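PDB 6K8H: aminotransferase class-III from Sphaerobacter thermophilus DSM 20745, which belongs to the class-III aminotransferase family and has the fold of PLP-dependent aminotransferases. Local coordinates for residues 117-127 with 289-300; 128-139 with 154-162. All coordinates share one frame; numbering follows the deposited sequence.

Contact 1: residues 117-127 with 289-300. With PLR ((5-hydroxy-4,6-dimethylpyridin-3-yl)methyl dihydrogen phosphate), chain D.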
loop_
_atom_site.group_PDB
_atom_site.type_symbol
_atom_site.label_atom_id
_atom_site.label_comp_id
_atom_site.label_asym_id
_atom_site.label_seq_id
_atom_site.Cartn_x
_atom_site.Cartn_y
_atom_site.Cartn_z
ATOM N N SER B 117 19.687 -14.451 0.333
ATOM C CA SER B 117 19.317 -13.948 -0.990
ATOM C C SER B 117 19.175 -12.433 -1.033
ATOM O O SER B 117 19.187 -11.857 -2.126
ATOM C CB SER B 117 18.006 -14.596 -1.465
ATOM O OG SER B 117 16.878 -13.934 -0.910
ATOM N N LEU B 118 18.966 -11.781 0.106
ATOM C CA LEU B 118 18.745 -10.335 0.101
ATOM C C LEU B 118 20.089 -9.622 0.071
ATOM O O LEU B 118 20.786 -9.527 1.088
ATOM C CB LEU B 118 17.925 -9.901 1.310
ATOM C CG LEU B 118 16.520 -10.488 1.433
ATOM C CD1 LEU B 118 15.811 -9.929 2.661
ATOM C CD2 LEU B 118 15.731 -10.228 0.167
ATOM N N GLN B 119 20.448 -9.111 -1.105
ATOM C CA GLN B 119 21.591 -8.223 -1.259
ATOM C C GLN B 119 21.172 -6.763 -1.178
ATOM O O GLN B 119 21.888 -5.947 -0.584
ATOM C CB GLN B 119 22.286 -8.482 -2.603
ATOM C CG GLN B 119 22.579 -9.943 -2.900
ATOM C CD GLN B 119 23.507 -10.111 -4.090
ATOM O OE1 GLN B 119 23.239 -9.601 -5.185
ATOM N NE2 GLN B 119 24.620 -10.812 -3.876
ATOM N N GLN B 120 20.022 -6.421 -1.767
ATOM C CA GLN B 120 19.450 -5.085 -1.641
ATOM C C GLN B 120 17.941 -5.191 -1.470
ATOM O O GLN B 120 17.323 -6.164 -1.912
ATOM C CB GLN B 120 19.756 -4.204 -2.865
ATOM C CG GLN B 120 21.250 -3.935 -3.089
ATOM C CD GLN B 120 21.525 -3.238 -4.400
ATOM O OE1 GLN B 120 20.748 -3.340 -5.346
ATOM N NE2 GLN B 120 22.636 -2.522 -4.464
ATOM N N VAL B 121 17.351 -4.178 -0.824
ATOM C CA VAL B 121 15.911 -4.126 -0.600
ATOM C C VAL B 121 15.391 -2.732 -0.928
ATOM O O VAL B 121 16.151 -1.767 -1.030
ATOM C CB VAL B 121 15.506 -4.512 0.850
ATOM C CG1 VAL B 121 16.128 -5.836 1.257
ATOM C CG2 VAL B 121 15.890 -3.414 1.825
ATOM N N ARG B 122 14.070 -2.660 -1.124
ATOM C CA ARG B 122 13.279 -1.434 -1.168
ATOM C C ARG B 122 12.008 -1.659 -0.355
ATOM O O ARG B 122 11.434 -2.753 -0.385
ATOM C CB ARG B 122 12.897 -1.043 -2.604
ATOM C CG ARG B 122 14.038 -0.517 -3.453
ATOM C CD ARG B 122 13.570 -0.194 -4.856
ATOM N NE ARG B 122 12.910 1.111 -4.985
ATOM C CZ ARG B 122 13.543 2.250 -5.267
ATOM N NH1 ARG B 122 14.854 2.259 -5.434
ATOM N NH2 ARG B 122 12.870 3.388 -5.395
ATOM N N PHE B 123 11.553 -0.619 0.344
ATOM C CA PHE B 123 10.366 -0.708 1.182
ATOM C C PHE B 123 9.148 -0.143 0.459
ATOM O O PHE B 123 9.250 0.810 -0.326
ATOM C CB PHE B 123 10.583 0.026 2.507
ATOM C CG PHE B 123 11.712 -0.539 3.312
ATOM C CD1 PHE B 123 11.518 -1.674 4.082
ATOM C CD2 PHE B 123 12.974 0.025 3.254
ATOM C CE1 PHE B 123 12.558 -2.223 4.805
ATOM C CE2 PHE B 123 14.025 -0.522 3.977
ATOM C CZ PHE B 123 13.818 -1.648 4.747
ATOM N N THR B 124 7.998 -0.766 0.716
ATOM C CA THR B 124 6.705 -0.352 0.194
ATOM C C THR B 124 5.756 -0.179 1.376
ATOM O O THR B 124 6.183 -0.288 2.531
ATOM C CB THR B 124 6.159 -1.390 -0.783
ATOM O OG1 THR B 124 5.861 -2.585 -0.055
ATOM C CG2 THR B 124 7.187 -1.710 -1.888
ATOM N N ASN B 125 4.473 0.058 1.108
ATOM C CA ASN B 125 3.513 0.302 2.175
ATOM C C ASN B 125 2.576 -0.872 2.432
ATOM O O ASN B 125 1.663 -0.747 3.263
ATOM C CB ASN B 125 2.726 1.575 1.868
ATOM C CG ASN B 125 3.646 2.743 1.650
ATOM O OD1 ASN B 125 4.260 3.227 2.600
ATOM N ND2 ASN B 125 3.818 3.151 0.397
ATOM N N SER B 126 2.775 -2.002 1.750
ATOM C CA SER B 126 1.933 -3.177 1.945
ATOM C C SER B 126 2.634 -4.368 1.308
ATOM O O SER B 126 3.502 -4.207 0.439
ATOM C CB SER B 126 0.536 -2.994 1.367
ATOM O OG SER B 126 0.623 -2.810 -0.019
ATOM N N GLY B 127 2.253 -5.565 1.761
ATOM C CA GLY B 127 2.688 -6.770 1.075
ATOM C C GLY B 127 2.162 -6.838 -0.346
ATOM O O GLY B 127 2.836 -7.334 -1.250
ATOM N N PRO B 289 2.094 -0.156 8.832
ATOM C CA PRO B 289 1.969 -0.560 7.423
ATOM C C PRO B 289 3.338 -0.645 6.756
ATOM O O PRO B 289 4.188 0.227 6.930
ATOM C CB PRO B 289 1.093 0.540 6.811
ATOM C CG PRO B 289 0.360 1.148 7.972
ATOM C CD PRO B 289 1.331 1.077 9.113
ATOM N N VAL B 290 3.547 -1.716 5.996
ATOM C CA VAL B 290 4.887 -2.021 5.499
ATOM C C VAL B 290 4.835 -3.093 4.423
ATOM O O VAL B 290 3.949 -3.959 4.419
ATOM C CB VAL B 290 5.796 -2.487 6.649
ATOM C CG1 VAL B 290 5.323 -3.836 7.155
ATOM C CG2 VAL B 290 7.272 -2.521 6.225
ATOM N N GLY B 291 5.798 -3.036 3.509
ATOM C CA GLY B 291 6.158 -4.156 2.664
ATOM C C GLY B 291 7.596 -3.955 2.236
ATOM O O GLY B 291 8.205 -2.915 2.495
ATOM N N ALA B 292 8.135 -4.954 1.557
ATOM C CA ALA B 292 9.501 -4.814 1.071
ATOM C C ALA B 292 9.716 -5.813 -0.040
ATOM O O ALA B 292 9.177 -6.914 -0.002
ATOM C CB ALA B 292 10.541 -5.039 2.186
ATOM N N VAL B 293 10.503 -5.420 -1.027
ATOM C CA VAL B 293 10.942 -6.314 -2.081
ATOM C C VAL B 293 12.463 -6.280 -2.071
ATOM O O VAL B 293 13.061 -5.203 -2.001
ATOM C CB VAL B 293 10.360 -5.900 -3.451
ATOM C CG1 VAL B 293 10.531 -4.405 -3.674
ATOM C CG2 VAL B 293 11.006 -6.678 -4.564
ATOM N N GLY B 294 13.087 -7.455 -2.075
ATOM C CA GLY B 294 14.536 -7.478 -2.064
ATOM C C GLY B 294 15.052 -8.687 -2.806
ATOM O O GLY B 294 14.311 -9.619 -3.120
ATOM N N GLY B 295 16.352 -8.667 -3.064
ATOM C CA GLY B 295 16.975 -9.802 -3.720
ATOM C C GLY B 295 18.367 -9.468 -4.211
ATOM O O GLY B 295 19.077 -8.643 -3.613
ATOM N N SER B 296 18.770 -10.165 -5.275
ATOM C CA SER B 296 20.074 -9.932 -5.875
ATOM C C SER B 296 20.197 -8.487 -6.344
ATOM O O SER B 296 19.226 -7.888 -6.835
ATOM C CB SER B 296 20.319 -10.893 -7.020
ATOM O OG SER B 296 19.433 -10.651 -8.104
ATOM N N ALA B 297 21.407 -7.925 -6.171
ATOM C CA ALA B 297 21.702 -6.616 -6.758
ATOM C C ALA B 297 21.490 -6.621 -8.265
ATOM O O ALA B 297 21.050 -5.616 -8.838
ATOM C CB ALA B 297 23.126 -6.207 -6.420
ATOM N N GLU B 298 21.726 -7.770 -8.905
ATOM C CA GLU B 298 21.537 -7.881 -10.348
ATOM C C GLU B 298 20.107 -7.532 -10.754
ATOM O O GLU B 298 19.888 -6.717 -11.660
ATOM C CB GLU B 298 21.917 -9.289 -10.814
ATOM C CG GLU B 298 21.446 -9.666 -12.210
ATOM C CD GLU B 298 22.257 -9.023 -13.342
ATOM O OE1 GLU B 298 23.259 -8.328 -13.053
ATOM O OE2 GLU B 298 21.883 -9.215 -14.526
ATOM N N VAL B 299 19.113 -8.136 -10.099
ATOM C CA VAL B 299 17.735 -7.868 -10.494
ATOM C C VAL B 299 17.254 -6.547 -9.911
ATOM O O VAL B 299 16.590 -5.759 -10.596
ATOM C CB VAL B 299 16.815 -9.037 -10.086
ATOM C CG1 VAL B 299 15.380 -8.737 -10.478
ATOM C CG2 VAL B 299 17.289 -10.344 -10.709
ATOM N N MET B 300 17.599 -6.267 -8.655
ATOM C CA MET B 300 17.150 -5.026 -8.043
ATOM C C MET B 300 17.700 -3.792 -8.752
ATOM O O MET B 300 17.172 -2.698 -8.537
ATOM C CB MET B 300 17.529 -5.008 -6.559
ATOM C CG MET B 300 16.808 -6.069 -5.725
ATOM S SD MET B 300 15.073 -5.664 -5.509
ATOM C CE MET B 300 15.261 -4.190 -4.500
HETATM N N1 PLR D . 1.279 -12.289 0.403
HETATM C C2 PLR D . 0.914 -13.111 1.380
HETATM C C2A PLR D . 1.439 -14.509 1.388
HETATM C C3 PLR D . 0.063 -12.663 2.400
HETATM O O3 PLR D . -0.278 -13.523 3.381
HETATM C C4 PLR D . -0.411 -11.337 2.377
HETATM C C4A PLR D . -1.294 -10.855 3.441
HETATM C C5 PLR D . -0.001 -10.494 1.339
HETATM C C6 PLR D . 0.820 -11.020 0.379
HETATM C C5A PLR D . -0.487 -9.073 1.236
HETATM O O4P PLR D . 0.035 -8.165 2.254
HETATM P P PLR D . -0.826 -6.871 2.669
HETATM O O1P PLR D . -1.104 -6.156 1.386
HETATM O O2P PLR D . -2.066 -7.385 3.304
HETATM O O3P PLR D . 0.019 -6.081 3.614
HETATM O O HOH W 1 15.222 -12.755 -2.598
HETATM O O HOH W 2 23.692 -9.744 -7.760
HETATM O O HOH W 3 21.281 -3.061 -7.915
HETATM O O HOH W 4 5.246 2.390 5.188
HETATM O O HOH W 5 0.619 -2.566 4.742
#
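Q120, R122 and T124 pair with G295, V293 and G291 as antiparallel hydrogen-bonded pairs, setting strand 120-124 beside strand 291-295 at one side of the seven-stranded mixed sheet of the PLP-dependent aminotransferase fold. R122 and V293 exchange a symmetrical pair of bonds, R122 N to V293 O and V293 N to R122 O, both 2.9 Å. At the ligand end T124 N donates to G291 O (2.8 Å) and G291 N returns a bond to T124 O.

At the other end Q119 and Q120 both face G295 in a classic beta bulge. G295 O takes two protons, from Q119 N and Q120 N, which it can hold because the two donors approach from different directions; G295 N returns a bond to Q120 O. The Q119 side chain, extended beyond CG, reaches past S296 so that OE1 accepts from A297 N at 2.7 Å, in the carbonyl plane on a lone pair. A water also donates to OE1 and accepts from E298 N, so two N-H groups of the first turn of helix 297-300 are engaged; S296 OG caps V299 N. A further water ties Q120 OE1 to A297 O.

V121 and F123 face helix 102-114. The R122 guanidinium is satisfied outside the two segments, NE by H314 ND1 and NH2 by N34 OD1 of the second subunit; M300 CE rests against R122 CG. G294 sits where V121 CG1 and L118 CD2 crowd in. At the strand's end, T124 OG1 donates to S126 O. S126 OG caps E129 N of the following helix and also bonds to E129 OE2 of the second subunit, and G127 N donates to O3P of PLR at 2.9 Å.

Contact 2: residues 128-139 with 154-162. With PLR ((5-hydroxy-4,6-dimethylpyridin-3-yl)methyl dihydrogen phosphate), chain D.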
loop_
_atom_site.group_PDB
_atom_site.type_symbol
_atom_site.label_atom_id
_atom_site.label_comp_id
_atom_site.label_asym_id
_atom_site.label_seq_id
_atom_site.Cartn_x
_atom_site.Cartn_y
_atom_site.Cartn_z
ATOM N N THR B 128 0.933 -6.352 -0.555
ATOM C CA THR B 128 0.394 -6.217 -1.904
ATOM C C THR B 128 1.317 -5.390 -2.784
ATOM O O THR B 128 1.606 -5.766 -3.931
ATOM C CB THR B 128 -0.983 -5.571 -1.849
ATOM O OG1 THR B 128 -1.900 -6.502 -1.295
ATOM C CG2 THR B 128 -1.442 -5.153 -3.273
ATOM N N GLU B 129 1.768 -4.238 -2.273
ATOM C CA GLU B 129 2.680 -3.397 -3.040
ATOM C C GLU B 129 4.007 -4.101 -3.267
ATOM O O GLU B 129 4.602 -3.984 -4.340
ATOM C CB GLU B 129 2.908 -2.050 -2.331
ATOM C CG GLU B 129 1.788 -1.022 -2.515
ATOM C CD GLU B 129 2.191 0.409 -2.081
ATOM O OE1 GLU B 129 3.286 0.606 -1.500
ATOM O OE2 GLU B 129 1.395 1.341 -2.326
ATOM N N ALA B 130 4.499 -4.822 -2.260
ATOM C CA ALA B 130 5.757 -5.546 -2.422
ATOM C C ALA B 130 5.658 -6.567 -3.549
ATOM O O ALA B 130 6.540 -6.643 -4.414
ATOM C CB ALA B 130 6.131 -6.226 -1.104
ATOM N N VAL B 131 4.574 -7.345 -3.564
ATOM C CA VAL B 131 4.370 -8.342 -4.617
ATOM C C VAL B 131 4.260 -7.661 -5.976
ATOM O O VAL B 131 4.844 -8.117 -6.971
ATOM C CB VAL B 131 3.122 -9.193 -4.307
ATOM C CG1 VAL B 131 2.772 -10.111 -5.479
ATOM C CG2 VAL B 131 3.348 -10.018 -3.019
ATOM N N MET B 132 3.498 -6.566 -6.042
ATOM C CA MET B 132 3.367 -5.847 -7.303
ATOM C C MET B 132 4.726 -5.374 -7.802
ATOM O O MET B 132 5.067 -5.557 -8.972
ATOM C CB MET B 132 2.422 -4.656 -7.136
ATOM C CG MET B 132 2.378 -3.765 -8.366
ATOM S SD MET B 132 1.149 -2.445 -8.202
ATOM C CE MET B 132 2.081 -1.171 -7.342
ATOM N N MET B 133 5.530 -4.781 -6.917
ATOM C CA MET B 133 6.798 -4.213 -7.362
ATOM C C MET B 133 7.799 -5.304 -7.705
ATOM O O MET B 133 8.660 -5.091 -8.561
ATOM C CB MET B 133 7.373 -3.269 -6.307
ATOM C CG MET B 133 6.571 -1.974 -6.107
ATOM S SD MET B 133 6.036 -1.122 -7.615
ATOM C CE MET B 133 7.628 -0.889 -8.423
ATOM N N ALA B 134 7.681 -6.482 -7.089
ATOM C CA ALA B 134 8.513 -7.614 -7.501
ATOM C C ALA B 134 8.160 -8.058 -8.911
ATOM O O ALA B 134 9.047 -8.286 -9.747
ATOM C CB ALA B 134 8.340 -8.783 -6.528
ATOM N N ILE B 135 6.863 -8.156 -9.197
ATOM C CA ILE B 135 6.422 -8.506 -10.546
ATOM C C ILE B 135 6.912 -7.480 -11.556
ATOM O O ILE B 135 7.400 -7.831 -12.644
ATOM C CB ILE B 135 4.890 -8.646 -10.578
ATOM C CG1 ILE B 135 4.497 -9.962 -9.899
ATOM C CG2 ILE B 135 4.373 -8.540 -12.027
ATOM C CD1 ILE B 135 3.052 -10.011 -9.426
ATOM N N LYS B 136 6.783 -6.203 -11.206
ATOM C CA LYS B 136 7.219 -5.100 -12.102
ATOM C C LYS B 136 8.738 -5.152 -12.310
ATOM O O LYS B 136 9.189 -4.955 -13.434
ATOM C CB LYS B 136 6.699 -3.767 -11.564
ATOM C CG LYS B 136 5.196 -3.585 -11.716
ATOM C CD LYS B 136 4.610 -2.452 -10.917
ATOM C CE LYS B 136 5.327 -1.135 -11.102
ATOM N NZ LYS B 136 4.660 -0.270 -12.099
ATOM N N ALA B 137 9.491 -5.435 -11.252
ATOM C CA ALA B 137 10.936 -5.531 -11.397
ATOM C C ALA B 137 11.302 -6.651 -12.352
ATOM O O ALA B 137 12.193 -6.489 -13.196
ATOM C CB ALA B 137 11.603 -5.751 -10.036
ATOM N N ALA B 138 10.617 -7.796 -12.234
ATOM C CA ALA B 138 10.902 -8.926 -13.110
ATOM C C ALA B 138 10.576 -8.601 -14.559
ATOM O O ALA B 138 11.319 -8.989 -15.474
ATOM C CB ALA B 138 10.128 -10.161 -12.654
ATOM N N ARG B 139 9.459 -7.915 -14.797
ATOM C CA ARG B 139 9.162 -7.481 -16.160
ATOM C C ARG B 139 10.255 -6.559 -16.693
ATOM O O ARG B 139 10.677 -6.691 -17.847
ATOM C CB ARG B 139 7.801 -6.788 -16.226
ATOM C CG ARG B 139 6.588 -7.709 -16.030
ATOM C CD ARG B 139 5.366 -7.193 -16.790
ATOM N NE ARG B 139 4.096 -7.700 -16.249
ATOM C CZ ARG B 139 3.333 -7.037 -15.383
ATOM N NH1 ARG B 139 3.706 -5.843 -14.943
ATOM N NH2 ARG B 139 2.196 -7.565 -14.948
ATOM N N TYR B 154 -2.844 -17.004 -2.357
ATOM C CA TYR B 154 -3.165 -15.599 -2.133
ATOM C C TYR B 154 -1.892 -14.763 -2.082
ATOM O O TYR B 154 -0.923 -15.139 -1.416
ATOM C CB TYR B 154 -3.950 -15.441 -0.827
ATOM C CG TYR B 154 -4.270 -14.002 -0.488
ATOM C CD1 TYR B 154 -5.295 -13.333 -1.134
ATOM C CD2 TYR B 154 -3.532 -13.311 0.469
ATOM C CE1 TYR B 154 -5.594 -12.005 -0.829
ATOM C CE2 TYR B 154 -3.821 -11.990 0.779
ATOM C CZ TYR B 154 -4.849 -11.345 0.122
ATOM O OH TYR B 154 -5.143 -10.043 0.441
ATOM N N HIS B 155 -1.894 -13.626 -2.784
ATOM C CA HIS B 155 -0.742 -12.731 -2.772
ATOM C C HIS B 155 -1.146 -11.264 -2.648
ATOM O O HIS B 155 -0.344 -10.384 -2.981
ATOM C CB HIS B 155 0.104 -12.894 -4.030
ATOM C CG HIS B 155 0.572 -14.296 -4.269
ATOM N ND1 HIS B 155 1.589 -14.870 -3.544
ATOM C CD2 HIS B 155 0.170 -15.231 -5.163
ATOM C CE1 HIS B 155 1.788 -16.106 -3.969
ATOM N NE2 HIS B 155 0.943 -16.349 -4.956
ATOM N N GLY B 156 -2.364 -10.972 -2.219
ATOM C CA GLY B 156 -2.824 -9.594 -2.120
ATOM C C GLY B 156 -3.789 -9.237 -3.229
ATOM O O GLY B 156 -4.329 -10.103 -3.916
ATOM N N SER B 157 -3.998 -7.928 -3.412
ATOM C CA SER B 157 -5.054 -7.419 -4.285
ATOM C C SER B 157 -4.559 -6.928 -5.654
ATOM O O SER B 157 -5.356 -6.389 -6.432
ATOM C CB SER B 157 -5.844 -6.312 -3.560
ATOM O OG SER B 157 -4.994 -5.314 -3.052
ATOM N N TYR B 158 -3.274 -7.058 -5.956
ATOM C CA TYR B 158 -2.772 -6.678 -7.276
ATOM C C TYR B 158 -3.339 -7.595 -8.361
ATOM O O TYR B 158 -3.226 -8.821 -8.260
ATOM C CB TYR B 158 -1.252 -6.744 -7.268
ATOM C CG TYR B 158 -0.557 -6.409 -8.574
ATOM C CD1 TYR B 158 -0.922 -5.298 -9.322
ATOM C CD2 TYR B 158 0.496 -7.192 -9.029
ATOM C CE1 TYR B 158 -0.261 -4.981 -10.510
ATOM C CE2 TYR B 158 1.165 -6.891 -10.211
ATOM C CZ TYR B 158 0.775 -5.790 -10.953
ATOM O OH TYR B 158 1.439 -5.480 -12.120
ATOM N N ASP B 159 -3.900 -6.995 -9.425
ATOM C CA ASP B 159 -4.646 -7.733 -10.456
ATOM C C ASP B 159 -3.976 -9.042 -10.882
ATOM O O ASP B 159 -4.594 -10.117 -10.868
ATOM C CB ASP B 159 -4.820 -6.859 -11.708
ATOM C CG ASP B 159 -5.657 -5.620 -11.462
ATOM O OD1 ASP B 159 -5.343 -4.880 -10.514
ATOM O OD2 ASP B 159 -6.606 -5.365 -12.241
ATOM N N PHE B 160 -2.714 -8.958 -11.298
ATOM C CA PHE B 160 -2.036 -10.125 -11.852
ATOM C C PHE B 160 -1.721 -11.162 -10.777
ATOM O O PHE B 160 -1.772 -12.367 -11.052
ATOM C CB PHE B 160 -0.767 -9.668 -12.587
ATOM C CG PHE B 160 -1.047 -8.716 -13.715
ATOM C CD1 PHE B 160 -1.466 -9.185 -14.949
ATOM C CD2 PHE B 160 -0.927 -7.352 -13.533
ATOM C CE1 PHE B 160 -1.743 -8.311 -15.985
ATOM C CE2 PHE B 160 -1.204 -6.473 -14.563
ATOM C CZ PHE B 160 -1.607 -6.960 -15.794
ATOM N N ALA B 161 -1.429 -10.720 -9.547
ATOM C CA ALA B 161 -1.072 -11.639 -8.472
ATOM C C ALA B 161 -2.274 -12.377 -7.896
ATOM O O ALA B 161 -2.105 -13.438 -7.285
ATOM C CB ALA B 161 -0.353 -10.878 -7.357
ATOM N N GLU B 162 -3.486 -11.863 -8.090
ATOM C CA GLU B 162 -4.647 -12.469 -7.465
ATOM C C GLU B 162 -5.404 -13.435 -8.379
ATOM O O GLU B 162 -6.346 -14.092 -7.905
ATOM C CB GLU B 162 -5.586 -11.374 -6.947
ATOM C CG GLU B 162 -6.279 -10.610 -8.037
ATOM C CD GLU B 162 -7.261 -9.588 -7.506
ATOM O OE1 GLU B 162 -7.325 -9.399 -6.273
ATOM O OE2 GLU B 162 -7.963 -8.964 -8.326
HETATM N N1 PLR D . 1.279 -12.289 0.403
HETATM C C2 PLR D . 0.914 -13.111 1.380
HETATM C C2A PLR D . 1.439 -14.509 1.388
HETATM C C3 PLR D . 0.063 -12.663 2.400
HETATM O O3 PLR D . -0.278 -13.523 3.381
HETATM C C4 PLR D . -0.411 -11.337 2.377
HETATM C C4A PLR D . -1.294 -10.855 3.441
HETATM C C5 PLR D . -0.001 -10.494 1.339
HETATM C C6 PLR D . 0.820 -11.020 0.379
HETATM C C5A PLR D . -0.487 -9.073 1.236
HETATM O O4P PLR D . 0.035 -8.165 2.254
HETATM P P PLR D . -0.826 -6.871 2.669
HETATM O O1P PLR D . -1.104 -6.156 1.386
HETATM O O2P PLR D . -2.066 -7.385 3.304
HETATM O O3P PLR D . 0.019 -6.081 3.614
HETATM O O HOH W 6 -0.641 -8.287 -4.637
HETATM O O HOH W 7 -4.955 -5.351 -0.134
#
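M132 lies across the Y158 ring where helix 127-142 packs on the turn that follows the ligand-binding loop in this PLP-dependent fold. From CB outward the M132 side chain stays on one face of that ring: CB sits 3.7 Å from Y158 CG, CG stands over the centre, 3.5 Å from the centroid and 8° off the normal, and SD slants toward the CD1-CE1 side in an oblique Met-aromatic contact. With CG anti to the backbone N (chi1 173°), the chain leaves the helix directly over the ring before the turn about the CG-SD bond carries CE clear of it; the side chain also packs on S157 of the second subunit. The opposite face is covered by F160 N, and I135 CD1 meets the edge at CE2, so the ring is enclosed from three directions.

Toward the sheet, V131 CG1 and I135 CD1 both reach A161 CB. Farther along the helix R139 directs an edge of its guanidinium at the F160 face, the planes 75° apart. NH2 leads, 3.4 Å from F160 CD2, with CZ 4.8 Å from the centroid in a cation-pi contact, while NE is held by P145 O and NH1 forms a salt bridge to D159 of the second subunit.

At the helix start T128 OG1 accepts a weak bond from S157 N. G156 passes close by, CA 3.3 Å from T128 OG1, with backbone angles suited to glycine. A water accepts from Y158 N and donates to H155 O; H155 ND1 is bonded to D255 OD2. T128 N and OG1 each donate to O1P of PLR at 2.8 Å, at the N-terminal end of the helix, where its dipole would probably help stabilise the phosphate's negative charge.

From the N terminus, strand 120-124 passes through a short turn at N125 and S126 into helix 127-142, so residues 117-127 of contact 1 and 128-139 of contact 2 are consecutive. The chain then passes through strand 146-150 and returns at 154-162, closing the short loop of contact 2. Only much later does 289-300 come back to close contact 1, with contact 2 nested inside that larger loop. Contact 1 joins sheet strands, whereas contact 2 joins the helix lying on the sheet to a turn beside it. They meet where A130 CB packs 3.3 Å from A292 O and A134 packs on V293. Both reach the same PLR and both border the second subunit.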